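1H-3-hydroxy-4-oxoquinoline 2,4-dioxygenase (Pseudomonas putida, PDB 3IBT) catalyses the cofactor-independent ring cleavage of 3-hydroxy-1H-quinolin-4-one by dioxygen, releasing N-formylanthranilate and carbon monoxide in oxoquinoline degradation. Local coordinates at residues Phe25-Trp30 and Gln75-Phe80; Asn39-Leu44 and Phe48-Pro53; Asn164-Glu169 and Thr243-Leu248; Cys209-Gln214 and Ala255-Glu260. All coordinates share one frame; numbering follows the deposited sequence.

Contact 1. Residues Phe25-Trp30 and Gln75-Phe80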
loop_
_atom_site.group_PDB
_atom_site.type_symbol
_atom_site.label_atom_id
_atom_site.label_comp_id
_atom_site.label_asym_id
_atom_site.label_seq_id
_atom_site.Cartn_x
_atom_site.Cartn_y
_atom_site.Cartn_z
ATOM N N PHE A 25 0.463 -9.929 5.940
ATOM C CA PHE A 25 0.110 -8.580 6.362
ATOM C C PHE A 25 -0.593 -7.833 5.244
ATOM O O PHE A 25 -0.110 -7.824 4.074
ATOM C CB PHE A 25 1.362 -7.793 6.742
ATOM C CG PHE A 25 1.833 -8.026 8.136
ATOM C CD1 PHE A 25 2.807 -8.974 8.394
ATOM C CD2 PHE A 25 1.320 -7.269 9.188
ATOM C CE1 PHE A 25 3.276 -9.197 9.720
ATOM C CE2 PHE A 25 1.761 -7.473 10.536
ATOM C CZ PHE A 25 2.745 -8.437 10.805
ATOM N N LEU A 26 -1.716 -7.195 5.583
ATOM C CA LEU A 26 -2.369 -6.317 4.621
ATOM C C LEU A 26 -2.154 -4.847 4.967
ATOM O O LEU A 26 -2.809 -4.345 5.882
ATOM C CB LEU A 26 -3.855 -6.669 4.490
ATOM C CG LEU A 26 -4.278 -7.940 3.742
ATOM C CD1 LEU A 26 -5.707 -7.774 3.239
ATOM C CD2 LEU A 26 -3.365 -8.283 2.564
ATOM N N LEU A 27 -1.259 -4.169 4.228
ATOM C CA LEU A 27 -0.787 -2.782 4.537
ATOM C C LEU A 27 -1.307 -1.723 3.585
ATOM O O LEU A 27 -1.048 -1.789 2.379
ATOM C CB LEU A 27 0.742 -2.698 4.475
ATOM C CG LEU A 27 1.590 -3.709 5.244
ATOM C CD1 LEU A 27 3.072 -3.720 4.746
ATOM C CD2 LEU A 27 1.467 -3.440 6.734
ATOM N N SER A 28 -1.977 -0.711 4.116
ATOM C CA SER A 28 -2.593 0.319 3.256
ATOM C C SER A 28 -1.666 1.462 2.663
ATOM O O SER A 28 -0.450 1.485 2.862
ATOM C CB SER A 28 -3.748 0.954 4.020
ATOM O OG SER A 28 -3.252 2.076 4.702
ATOM N N GLY A 29 -2.255 2.413 1.943
ATOM C CA GLY A 29 -1.539 3.625 1.599
ATOM C C GLY A 29 -1.691 4.637 2.713
ATOM O O GLY A 29 -2.259 4.319 3.779
ATOM N N TRP A 30 -1.154 5.845 2.484
ATOM C CA TRP A 30 -1.291 6.974 3.421
ATOM C C TRP A 30 -2.738 7.382 3.446
ATOM O O TRP A 30 -3.420 7.267 2.419
ATOM C CB TRP A 30 -0.470 8.179 2.947
ATOM C CG TRP A 30 0.999 7.979 3.071
ATOM C CD1 TRP A 30 1.830 7.380 2.156
ATOM C CD2 TRP A 30 1.829 8.371 4.179
ATOM N NE1 TRP A 30 3.128 7.374 2.632
ATOM C CE2 TRP A 30 3.156 7.978 3.866
ATOM C CE3 TRP A 30 1.581 9.029 5.405
ATOM C CZ2 TRP A 30 4.237 8.223 4.734
ATOM C CZ3 TRP A 30 2.651 9.256 6.272
ATOM C CH2 TRP A 30 3.962 8.853 5.935
ATOM N N GLN A 75 9.980 1.091 10.323
ATOM C CA GLN A 75 10.477 0.783 11.629
ATOM C C GLN A 75 9.350 0.281 12.549
ATOM O O GLN A 75 9.516 -0.707 13.270
ATOM C CB GLN A 75 11.170 2.015 12.197
ATOM C CG GLN A 75 12.506 2.275 11.543
ATOM C CD GLN A 75 13.499 1.198 11.915
ATOM O OE1 GLN A 75 13.995 1.176 13.127
ATOM N NE2 GLN A 75 13.776 0.264 10.892
ATOM N N ASP A 76 8.217 0.985 12.503
ATOM C CA ASP A 76 6.955 0.532 13.078
ATOM C C ASP A 76 6.729 -0.973 12.843
ATOM O O ASP A 76 6.711 -1.780 13.790
ATOM C CB ASP A 76 5.787 1.337 12.466
ATOM C CG ASP A 76 5.825 2.811 12.845
ATOM O OD1 ASP A 76 6.829 3.110 13.851
ATOM O OD2 ASP A 76 4.849 3.607 12.262
ATOM N N LEU A 77 6.572 -1.334 11.580
ATOM C CA LEU A 77 6.272 -2.691 11.224
ATOM C C LEU A 77 7.346 -3.689 11.680
ATOM O O LEU A 77 7.024 -4.849 11.950
ATOM C CB LEU A 77 6.067 -2.790 9.708
ATOM C CG LEU A 77 4.991 -3.719 9.148
ATOM C CD1 LEU A 77 5.329 -3.890 7.708
ATOM C CD2 LEU A 77 4.907 -5.091 9.807
ATOM N N LEU A 78 8.609 -3.263 11.728
ATOM C CA LEU A 78 9.692 -4.151 12.164
ATOM C C LEU A 78 9.641 -4.430 13.692
ATOM O O LEU A 78 9.961 -5.529 14.189
ATOM C CB LEU A 78 11.038 -3.564 11.766
ATOM C CG LEU A 78 11.425 -3.585 10.288
ATOM C CD1 LEU A 78 12.722 -2.827 10.144
ATOM C CD2 LEU A 78 11.603 -4.977 9.756
ATOM N N ALA A 79 9.207 -3.413 14.424
ATOM C CA ALA A 79 8.952 -3.522 15.830
ATOM C C ALA A 79 7.618 -4.285 16.057
ATOM O O ALA A 79 7.254 -4.601 17.217
ATOM C CB ALA A 79 8.910 -2.135 16.422
ATOM N N PHE A 80 6.898 -4.579 14.959
ATOM C CA PHE A 80 5.638 -5.336 15.021
ATOM C C PHE A 80 5.920 -6.825 15.014
ATOM O O PHE A 80 5.780 -7.477 16.051
ATOM C CB PHE A 80 4.704 -4.965 13.870
ATOM C CG PHE A 80 3.322 -4.664 14.318
ATOM C CD1 PHE A 80 3.074 -3.531 15.104
ATOM C CD2 PHE A 80 2.269 -5.521 13.994
ATOM C CE1 PHE A 80 1.801 -3.233 15.547
ATOM C CE2 PHE A 80 0.983 -5.235 14.424
ATOM C CZ PHE A 80 0.748 -4.081 15.209
#
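Leu77 is the bump of this contact: its forked end drops from helix 70-83 into the hollow between Phe25 and Leu27, two residues on the same side of strand 23-27. One prong, CD2, sits over a face of the Phe25 ring, 4.1 Å from the ring centroid and 14° off its normal, which makes it a CH-pi contact displaced toward the rim. The other prong, CD1, meets Leu27 tip to tip, 3.7 Å from Leu27 CD1. Phe80, about one helical turn on, meets the Phe25 ring at its edge instead: its CD2 lies 4.0 Å from Phe25 CE2, near the plane of that ring. Replacing Leu77 with an alanine would probably open a gap between Phe25 and Leu27 and leave the Phe25 face without its methyl. Helix 70-83 follows strand 49-53 and precedes strand 89-94, and strand 23-27 lies between those two in the sheet, so this is the helix of a beta-alpha-beta crossover of the alpha/beta-hydrolase fold. With four buried hydrocarbon side chains and no polar atom among the touching groups, between these two segments the helix is held to the sheet by apolar packing and fit of shape.

Contact 2. Residues Asn39-Leu44 and Phe48-Pro53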
loop_
_atom_site.group_PDB
_atom_site.type_symbol
_atom_site.label_atom_id
_atom_site.label_comp_id
_atom_site.label_asym_id
_atom_site.label_seq_id
_atom_site.Cartn_x
_atom_site.Cartn_y
_atom_site.Cartn_z
ATOM N N ASN A 39 -13.179 -6.012 2.179
ATOM C CA ASN A 39 -13.725 -7.046 1.277
ATOM C C ASN A 39 -12.741 -8.163 1.086
ATOM O O ASN A 39 -13.127 -9.311 1.072
ATOM C CB ASN A 39 -14.153 -6.497 -0.080
ATOM C CG ASN A 39 -15.328 -5.537 0.013
ATOM O OD1 ASN A 39 -16.144 -5.587 0.962
ATOM N ND2 ASN A 39 -15.424 -4.633 -0.981
ATOM N N LEU A 40 -11.464 -7.827 1.004
ATOM C CA LEU A 40 -10.426 -8.809 0.684
ATOM C C LEU A 40 -10.015 -9.720 1.860
ATOM O O LEU A 40 -9.748 -10.914 1.695
ATOM C CB LEU A 40 -9.233 -8.074 0.073
ATOM C CG LEU A 40 -7.892 -8.742 0.070
ATOM C CD1 LEU A 40 -7.976 -10.002 -0.759
ATOM C CD2 LEU A 40 -6.965 -7.761 -0.481
ATOM N N ALA A 41 -9.990 -9.151 3.051
ATOM C CA ALA A 41 -9.542 -9.880 4.224
ATOM C C ALA A 41 -10.403 -11.072 4.553
ATOM O O ALA A 41 -9.849 -12.149 4.741
ATOM C CB ALA A 41 -9.379 -8.976 5.437
ATOM N N PRO A 42 -11.750 -10.918 4.641
ATOM C CA PRO A 42 -12.513 -12.122 5.027
ATOM C C PRO A 42 -12.297 -13.280 4.060
ATOM O O PRO A 42 -12.401 -14.413 4.471
ATOM C CB PRO A 42 -13.963 -11.644 5.000
ATOM C CG PRO A 42 -13.854 -10.197 5.284
ATOM C CD PRO A 42 -12.667 -9.782 4.449
ATOM N N LEU A 43 -11.944 -12.988 2.812
ATOM C CA LEU A 43 -11.648 -14.031 1.852
ATOM C C LEU A 43 -10.339 -14.735 2.214
ATOM O O LEU A 43 -10.303 -15.967 2.287
ATOM C CB LEU A 43 -11.603 -13.481 0.420
ATOM C CG LEU A 43 -12.832 -12.738 -0.111
ATOM C CD1 LEU A 43 -12.714 -12.374 -1.568
ATOM C CD2 LEU A 43 -14.104 -13.552 0.126
ATOM N N LEU A 44 -9.273 -13.975 2.464
ATOM C CA LEU A 44 -7.977 -14.573 2.774
ATOM C C LEU A 44 -7.922 -15.199 4.171
ATOM O O LEU A 44 -6.890 -15.782 4.537
ATOM C CB LEU A 44 -6.851 -13.549 2.643
ATOM C CG LEU A 44 -6.656 -12.789 1.330
ATOM C CD1 LEU A 44 -5.698 -11.602 1.489
ATOM C CD2 LEU A 44 -6.189 -13.712 0.230
ATOM N N PHE A 48 -4.807 -17.911 5.251
ATOM C CA PHE A 48 -3.765 -17.189 5.920
ATOM C C PHE A 48 -4.184 -16.660 7.270
ATOM O O PHE A 48 -5.366 -16.542 7.550
ATOM C CB PHE A 48 -3.452 -16.000 5.091
ATOM C CG PHE A 48 -2.984 -16.336 3.751
ATOM C CD1 PHE A 48 -3.870 -16.404 2.697
ATOM C CD2 PHE A 48 -1.640 -16.551 3.516
ATOM C CE1 PHE A 48 -3.425 -16.685 1.449
ATOM C CE2 PHE A 48 -1.192 -16.837 2.268
ATOM C CZ PHE A 48 -2.086 -16.903 1.235
ATOM N N HIS A 49 -3.194 -16.318 8.090
ATOM C CA HIS A 49 -3.386 -15.551 9.324
ATOM C C HIS A 49 -3.265 -14.092 8.903
ATOM O O HIS A 49 -2.198 -13.682 8.442
ATOM C CB HIS A 49 -2.284 -15.953 10.315
ATOM C CG HIS A 49 -2.244 -15.138 11.572
ATOM N ND1 HIS A 49 -1.132 -15.101 12.391
ATOM C CD2 HIS A 49 -3.171 -14.341 12.160
ATOM C CE1 HIS A 49 -1.376 -14.316 13.426
ATOM N NE2 HIS A 49 -2.604 -13.841 13.308
ATOM N N VAL A 50 -4.335 -13.305 9.005
ATOM C CA VAL A 50 -4.327 -12.009 8.305
ATOM C C VAL A 50 -4.386 -10.802 9.202
ATOM O O VAL A 50 -5.403 -10.565 9.870
ATOM C CB VAL A 50 -5.455 -11.880 7.286
ATOM C CG1 VAL A 50 -5.457 -10.489 6.704
ATOM C CG2 VAL A 50 -5.317 -12.928 6.188
ATOM N N ILE A 51 -3.309 -10.013 9.166
ATOM C CA ILE A 51 -3.171 -8.819 9.997
ATOM C C ILE A 51 -3.296 -7.525 9.187
ATOM O O ILE A 51 -2.429 -7.231 8.382
ATOM C CB ILE A 51 -1.812 -8.791 10.722
ATOM C CG1 ILE A 51 -1.429 -10.185 11.243
ATOM C CG2 ILE A 51 -1.856 -7.761 11.816
ATOM C CD1 ILE A 51 -0.930 -10.232 12.727
ATOM N N CYS A 52 -4.355 -6.752 9.393
ATOM C CA CYS A 52 -4.434 -5.464 8.733
ATOM C C CYS A 52 -4.096 -4.360 9.744
ATOM O O CYS A 52 -4.956 -3.985 10.547
ATOM C CB CYS A 52 -5.816 -5.233 8.135
ATOM S SG CYS A 52 -6.286 -6.441 6.891
ATOM N N PRO A 53 -2.836 -3.855 9.748
ATOM C CA PRO A 53 -2.472 -2.700 10.613
ATOM C C PRO A 53 -2.887 -1.273 10.169
ATOM O O PRO A 53 -3.265 -1.040 9.033
ATOM C CB PRO A 53 -0.944 -2.804 10.748
ATOM C CG PRO A 53 -0.491 -3.836 9.757
ATOM C CD PRO A 53 -1.676 -4.385 9.006
#
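Leu44 and Phe48 form the tight end of this contact, where the chain turns from helix 40-44 into strand 49-53. Phe48 N donates to Leu44 O at 3.1 Å, with an N-H...O angle of 158°. The same carbonyl oxygen lies in the plane of the Phe48 ring at its edge, 3.6 Å from Phe48 CD1, so one oxygen faces both the amide and the ring of this residue. Apolar packing backs up the bond. Leu44 CB lies 3.9 Å from Val50 CG2 and 4.1 Å from Phe48 CD1; Val50 turns CG1 anti to its backbone N (chi1 175°), which leaves CG2 directed at Leu44. Farther along, the fit slackens. The single methyl of Ala41 stands 4.4 Å from Val50 CG1 and 4.3 Å from Cys52 SG, and Ala41 itself is partly exposed. The next residue, Pro42, points away from the strand and is exposed, marking the solvent side of this weakly bonded helix. Leu40 and Leu43 instead reach helix 251-261, through Val254 and Ala255. The helix and strand segments run nearly antiparallel, at 160°, with axes 8.7 Å apart at closest approach. That is the geometry of the returning half of a beta-alpha-beta crossover: strand 23-27, helix 40-44 and strand 49-53, whose two strands are parallel neighbours in the central sheet of the alpha/beta-hydrolase fold.

Contact 3. Residues Asn164-Glu169 and Thr243-Leu248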
loop_
_atom_site.group_PDB
_atom_site.type_symbol
_atom_site.label_atom_id
_atom_site.label_comp_id
_atom_site.label_asym_id
_atom_site.label_seq_id
_atom_site.Cartn_x
_atom_site.Cartn_y
_atom_site.Cartn_z
ATOM N N ASN A 164 -17.657 4.875 -1.074
ATOM C CA ASN A 164 -17.738 5.072 0.365
ATOM C C ASN A 164 -16.373 5.395 0.947
ATOM O O ASN A 164 -16.238 6.201 1.915
ATOM C CB ASN A 164 -18.307 3.855 1.100
ATOM C CG ASN A 164 -18.387 4.102 2.605
ATOM O OD1 ASN A 164 -18.978 5.090 3.051
ATOM N ND2 ASN A 164 -17.743 3.257 3.382
ATOM N N HIS A 165 -15.374 4.733 0.357
ATOM C CA HIS A 165 -14.013 4.889 0.810
ATOM C C HIS A 165 -13.551 6.337 0.617
ATOM O O HIS A 165 -13.154 7.026 1.571
ATOM C CB HIS A 165 -13.098 3.948 0.089
ATOM C CG HIS A 165 -11.693 4.045 0.548
ATOM N ND1 HIS A 165 -11.275 3.555 1.763
ATOM C CD2 HIS A 165 -10.605 4.593 -0.030
ATOM C CE1 HIS A 165 -9.983 3.779 1.910
ATOM N NE2 HIS A 165 -9.554 4.419 0.839
ATOM N N LEU A 166 -13.641 6.818 -0.611
ATOM C CA LEU A 166 -13.263 8.181 -0.866
ATOM C C LEU A 166 -14.387 9.168 -0.521
ATOM O O LEU A 166 -14.463 10.277 -1.055
ATOM C CB LEU A 166 -12.697 8.326 -2.290
ATOM C CG LEU A 166 -13.442 7.740 -3.487
ATOM C CD1 LEU A 166 -14.613 8.647 -3.943
ATOM C CD2 LEU A 166 -12.452 7.548 -4.590
ATOM N N ARG A 167 -15.254 8.799 0.410
ATOM C CA ARG A 167 -16.103 9.821 1.040
ATOM C C ARG A 167 -16.106 9.758 2.521
ATOM O O ARG A 167 -16.633 10.642 3.141
ATOM C CB ARG A 167 -17.556 9.747 0.578
ATOM C CG ARG A 167 -17.781 10.417 -0.749
ATOM C CD ARG A 167 -18.806 9.638 -1.567
ATOM N NE ARG A 167 -18.713 9.929 -3.002
ATOM C CZ ARG A 167 -19.697 9.712 -3.878
ATOM N NH1 ARG A 167 -20.862 9.189 -3.477
ATOM N NH2 ARG A 167 -19.513 10.018 -5.162
ATOM N N ASN A 168 -15.572 8.702 3.102
ATOM C CA ASN A 168 -15.771 8.516 4.520
ATOM C C ASN A 168 -14.526 8.016 5.247
ATOM O O ASN A 168 -14.335 8.299 6.442
ATOM C CB ASN A 168 -17.003 7.631 4.786
ATOM C CG ASN A 168 -18.338 8.383 4.600
ATOM O OD1 ASN A 168 -18.632 8.905 3.515
ATOM N ND2 ASN A 168 -19.159 8.421 5.670
ATOM N N GLU A 169 -13.677 7.291 4.528
ATOM C CA GLU A 169 -12.400 6.874 5.084
ATOM C C GLU A 169 -11.413 8.019 4.943
ATOM O O GLU A 169 -11.082 8.699 5.907
ATOM C CB GLU A 169 -11.837 5.615 4.371
ATOM C CG GLU A 169 -12.035 4.251 5.088
ATOM C CD GLU A 169 -13.467 3.694 4.948
ATOM O OE1 GLU A 169 -14.039 3.873 3.834
ATOM O OE2 GLU A 169 -14.007 3.081 5.921
ATOM N N THR A 243 -10.791 1.606 -11.322
ATOM C CA THR A 243 -10.487 2.233 -10.043
ATOM C C THR A 243 -9.044 2.034 -9.592
ATOM O O THR A 243 -8.348 1.125 -10.065
ATOM C CB THR A 243 -11.474 1.621 -9.006
ATOM O OG1 THR A 243 -12.620 2.450 -8.946
ATOM C CG2 THR A 243 -10.877 1.317 -7.590
ATOM N N HIS A 244 -8.629 2.866 -8.643
ATOM C CA HIS A 244 -7.311 2.781 -7.997
ATOM C C HIS A 244 -7.208 1.720 -6.853
ATOM O O HIS A 244 -6.094 1.412 -6.429
ATOM C CB HIS A 244 -6.904 4.213 -7.546
ATOM C CG HIS A 244 -5.592 4.327 -6.809
ATOM N ND1 HIS A 244 -4.381 3.942 -7.349
ATOM C CD2 HIS A 244 -5.301 4.865 -5.595
ATOM C CE1 HIS A 244 -3.408 4.213 -6.490
ATOM N NE2 HIS A 244 -3.939 4.773 -5.418
ATOM N N PHE A 245 -8.326 1.142 -6.383
ATOM C CA PHE A 245 -8.317 0.215 -5.214
ATOM C C PHE A 245 -8.893 -1.119 -5.611
ATOM O O PHE A 245 -10.063 -1.437 -5.343
ATOM C CB PHE A 245 -9.112 0.786 -4.092
ATOM C CG PHE A 245 -9.068 2.258 -4.062
ATOM C CD1 PHE A 245 -10.005 2.999 -4.772
ATOM C CD2 PHE A 245 -8.070 2.923 -3.341
ATOM C CE1 PHE A 245 -9.979 4.410 -4.759
ATOM C CE2 PHE A 245 -8.025 4.319 -3.301
ATOM C CZ PHE A 245 -8.988 5.077 -4.024
ATOM N N PRO A 246 -8.077 -1.917 -6.306
ATOM C CA PRO A 246 -8.579 -3.225 -6.701
ATOM C C PRO A 246 -9.032 -4.103 -5.502
ATOM O O PRO A 246 -9.836 -5.023 -5.653
ATOM C CB PRO A 246 -7.388 -3.849 -7.442
ATOM C CG PRO A 246 -6.206 -3.008 -7.149
ATOM C CD PRO A 246 -6.695 -1.658 -6.776
ATOM N N SER A 247 -8.530 -3.823 -4.315
ATOM C CA SER A 247 -8.938 -4.594 -3.152
ATOM C C SER A 247 -10.383 -4.292 -2.768
ATOM O O SER A 247 -11.003 -5.081 -2.092
ATOM C CB SER A 247 -8.031 -4.259 -2.001
ATOM O OG SER A 247 -8.017 -2.836 -1.848
ATOM N N LEU A 248 -10.902 -3.146 -3.208
ATOM C CA LEU A 248 -12.265 -2.762 -2.908
ATOM C C LEU A 248 -13.121 -3.074 -4.089
ATOM O O LEU A 248 -14.145 -3.712 -3.946
ATOM C CB LEU A 248 -12.348 -1.265 -2.644
ATOM C CG LEU A 248 -11.898 -0.740 -1.291
ATOM C CD1 LEU A 248 -12.001 0.794 -1.301
ATOM C CD2 LEU A 248 -12.736 -1.339 -0.174
#
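The Phe245 ring is covered on both faces: His165 CD2 approaches one, offset toward the rim, while His244 CB sits over the centre of the other, 4.1 Å above the plane. His165 presents the edge of its imidazole to the Phe245 face, with centroids 5.3 Å apart and planes at 62°, an inclined edge-to-face pair whose nearest atoms are His165 CD2 and Phe245 CE2 at 4.2 Å. Phe245 CE1 touches Leu166 CD2 at 4.0 Å, an oblique approach to the ring. Leu248 completes the interface from the short helix 246-249: its CD1 lies 3.6 Å from His165 CB and also reaches CG, the two side chains crossing at about a right angle. With CG anti to the backbone N (chi1 -178°), the His165 ring extends away from its helix to where both Phe245 and Leu248 can meet it. His165 ND1 makes a weak hydrogen bond to Glu169 OE1, at 3.5 Å and 133°; Glu169 in turn forms a salt bridge with Arg35. Phe245 occupies the N-cap position, and its carbonyl accepts the backbone N-H of Leu248. Immediately before it comes His244, the proton donor and acceptor of the active site by similarity, which stacks on Trp153 and is weakly bonded to Asp120. The contact therefore joins the helical cap, inserted between strands 115-119 and 207-212, to the catalytic-histidine loop after the last strand, as in other alpha/beta-hydrolase-fold active sites.

Contact 4. Residues Cys209-Gln214 and Ala255-Glu260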
loop_
_atom_site.group_PDB
_atom_site.type_symbol
_atom_site.label_atom_id
_atom_site.label_comp_id
_atom_site.label_asym_id
_atom_site.label_seq_id
_atom_site.Cartn_x
_atom_site.Cartn_y
_atom_site.Cartn_z
ATOM N N CYS A 209 5.153 -9.169 -7.144
ATOM C CA CYS A 209 3.971 -9.231 -7.978
ATOM C C CYS A 209 3.222 -7.938 -7.798
ATOM O O CYS A 209 2.866 -7.591 -6.671
ATOM C CB CYS A 209 3.101 -10.399 -7.551
ATOM S SG CYS A 209 1.482 -10.510 -8.343
ATOM N N HIS A 210 3.021 -7.220 -8.902
ATOM C CA HIS A 210 2.241 -5.980 -8.936
ATOM C C HIS A 210 0.842 -6.205 -9.487
ATOM O O HIS A 210 0.678 -6.447 -10.700
ATOM C CB HIS A 210 2.935 -4.919 -9.812
ATOM C CG HIS A 210 2.298 -3.560 -9.715
ATOM N ND1 HIS A 210 2.171 -2.715 -10.795
ATOM C CD2 HIS A 210 1.729 -2.912 -8.661
ATOM C CE1 HIS A 210 1.577 -1.594 -10.410
ATOM N NE2 HIS A 210 1.292 -1.690 -9.118
ATOM N N ILE A 211 -0.147 -6.112 -8.600
ATOM C CA ILE A 211 -1.577 -6.131 -8.955
ATOM C C ILE A 211 -2.073 -4.702 -9.130
ATOM O O ILE A 211 -1.726 -3.835 -8.363
ATOM C CB ILE A 211 -2.408 -6.809 -7.853
ATOM C CG1 ILE A 211 -1.978 -8.273 -7.670
ATOM C CG2 ILE A 211 -3.868 -6.801 -8.203
ATOM C CD1 ILE A 211 -2.385 -8.871 -6.309
ATOM N N TYR A 212 -2.872 -4.418 -10.131
ATOM C CA TYR A 212 -3.151 -3.019 -10.439
ATOM C C TYR A 212 -4.177 -2.883 -11.545
ATOM O O TYR A 212 -4.211 -3.710 -12.507
ATOM C CB TYR A 212 -1.870 -2.345 -10.885
ATOM C CG TYR A 212 -1.543 -2.668 -12.319
ATOM C CD1 TYR A 212 -1.939 -1.826 -13.344
ATOM C CD2 TYR A 212 -0.877 -3.838 -12.659
ATOM C CE1 TYR A 212 -1.669 -2.137 -14.684
ATOM C CE2 TYR A 212 -0.582 -4.142 -14.001
ATOM C CZ TYR A 212 -0.997 -3.288 -15.005
ATOM O OH TYR A 212 -0.749 -3.564 -16.325
ATOM N N SER A 213 -5.017 -1.857 -11.424
ATOM C CA SER A 213 -5.974 -1.520 -12.486
ATOM C C SER A 213 -5.663 -0.172 -13.137
ATOM O O SER A 213 -5.856 0.036 -14.329
ATOM C CB SER A 213 -7.376 -1.499 -11.916
ATOM O OG SER A 213 -7.619 -2.678 -11.155
ATOM N N GLN A 214 -5.140 0.735 -12.332
ATOM C CA GLN A 214 -4.892 2.120 -12.736
ATOM C C GLN A 214 -3.376 2.416 -12.780
ATOM O O GLN A 214 -2.582 1.741 -12.092
ATOM C CB GLN A 214 -5.592 3.034 -11.717
ATOM C CG GLN A 214 -6.260 4.116 -12.435
ATOM C CD GLN A 214 -6.953 5.083 -11.537
ATOM O OE1 GLN A 214 -8.149 4.939 -11.284
ATOM N NE2 GLN A 214 -6.224 6.130 -11.099
ATOM N N ALA A 255 -8.007 -11.626 -4.441
ATOM C CA ALA A 255 -7.783 -12.701 -3.478
ATOM C C ALA A 255 -7.163 -13.868 -4.219
ATOM O O ALA A 255 -6.304 -14.604 -3.695
ATOM C CB ALA A 255 -9.080 -13.102 -2.808
ATOM N N GLN A 256 -7.579 -14.043 -5.462
ATOM C CA GLN A 256 -7.155 -15.223 -6.157
ATOM C C GLN A 256 -5.691 -15.061 -6.548
ATOM O O GLN A 256 -4.927 -16.036 -6.552
ATOM C CB GLN A 256 -8.041 -15.488 -7.360
ATOM C CG GLN A 256 -7.712 -16.807 -8.016
ATOM C CD GLN A 256 -7.927 -17.979 -7.067
ATOM O OE1 GLN A 256 -8.708 -17.894 -6.084
ATOM N NE2 GLN A 256 -7.245 -19.081 -7.353
ATOM N N ALA A 257 -5.299 -13.818 -6.827
ATOM C CA ALA A 257 -3.944 -13.484 -7.255
ATOM C C ALA A 257 -2.978 -13.613 -6.098
ATOM O O ALA A 257 -1.858 -14.126 -6.284
ATOM C CB ALA A 257 -3.908 -12.081 -7.798
ATOM N N ILE A 258 -3.412 -13.134 -4.918
ATOM C CA ILE A 258 -2.629 -13.241 -3.684
ATOM C C ILE A 258 -2.466 -14.715 -3.380
ATOM O O ILE A 258 -1.361 -15.207 -3.221
ATOM C CB ILE A 258 -3.283 -12.497 -2.507
ATOM C CG1 ILE A 258 -3.232 -10.988 -2.740
ATOM C CG2 ILE A 258 -2.576 -12.837 -1.199
ATOM C CD1 ILE A 258 -4.050 -10.206 -1.779
ATOM N N ARG A 259 -3.577 -15.433 -3.391
ATOM C CA ARG A 259 -3.537 -16.864 -3.184
ATOM C C ARG A 259 -2.554 -17.528 -4.093
ATOM O O ARG A 259 -1.784 -18.348 -3.634
ATOM C CB ARG A 259 -4.891 -17.478 -3.425
ATOM C CG ARG A 259 -5.493 -18.123 -2.211
ATOM C CD ARG A 259 -6.706 -18.954 -2.646
ATOM N NE ARG A 259 -7.861 -18.146 -3.093
ATOM C CZ ARG A 259 -8.713 -17.492 -2.288
ATOM N NH1 ARG A 259 -8.549 -17.490 -0.957
ATOM N NH2 ARG A 259 -9.740 -16.829 -2.823
ATOM N N GLU A 260 -2.574 -17.197 -5.377
ATOM C CA GLU A 260 -1.757 -17.950 -6.323
ATOM C C GLU A 260 -0.311 -17.525 -6.311
ATOM O O GLU A 260 0.577 -18.348 -6.482
ATOM C CB GLU A 260 -2.297 -17.879 -7.735
ATOM C CG GLU A 260 -3.432 -18.841 -7.988
ATOM C CD GLU A 260 -4.259 -18.452 -9.216
ATOM O OE1 GLU A 260 -3.668 -17.747 -10.091
ATOM O OE2 GLU A 260 -5.479 -18.823 -9.305
#
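Ile211 overlaps Ala257 through its terminal methyl: CD1 reaches out from strand 207-212 to lie 3.9 Å from Ala257 CB on helix 251-261. The same methyl stands 4.2 Å from Ile258 CG1, so it rests against two consecutive residues of the helix. Its extended chain explains the reach, CG1 being anti to the carbonyl carbon (chi1 -62°) and CD1 nearly anti to CA (chi2 160°). The fit is small and wholly apolar, burying 103 Å² in all; the one-carbon side chain of Ala257 is consistent with the close approach here, Ile211 CA and Ala257 CA being 7.9 Å apart. Polar groups of the same helix bond among themselves without touching the strand. Arg259 NE donates to Gln256 OE1 at 3.1 Å in a nearly straight bond (170°); the acceptor lies in the guanidinium plane of Arg259, whereas the donor stands above the carbonyl plane of Gln256, off its lone pairs. Gln256 NE2 donates onward to Glu260 OE2. Helix 251-261, the last helix of this alpha/beta-hydrolase-fold chain, packs on the sheet beside helix 40-44: Ala257 touches Arg237 of strand 234-238, Ile211 and Ile258 both meet Ile117 of the adjacent strand 115-119, and Ile258 reaches Leu40 and Leu44.

How the contacts relate
Contacts 1, 2 and 4 share the central sheet, and contact 3 adds the cap. Contacts 1 and 2 have centres about 14 Å apart and use the neighbouring strands 23-27 and 49-53. Helix 70-83 of contact 1 covers one face of the sheet; helices 40-44 and 251-261, of contacts 2 and 4, cover the other and touch each other. Along the chain, contact 2 falls wholly between the segments of contact 1, and both precede contacts 3 and 4, whose segments alternate. Centres of contacts 3 and 4 lie about 16 Å apart, and residues 243-248 touch residues 209-214. The histidine loop is therefore bordered by both cap and sheet, consistent with an active site between them.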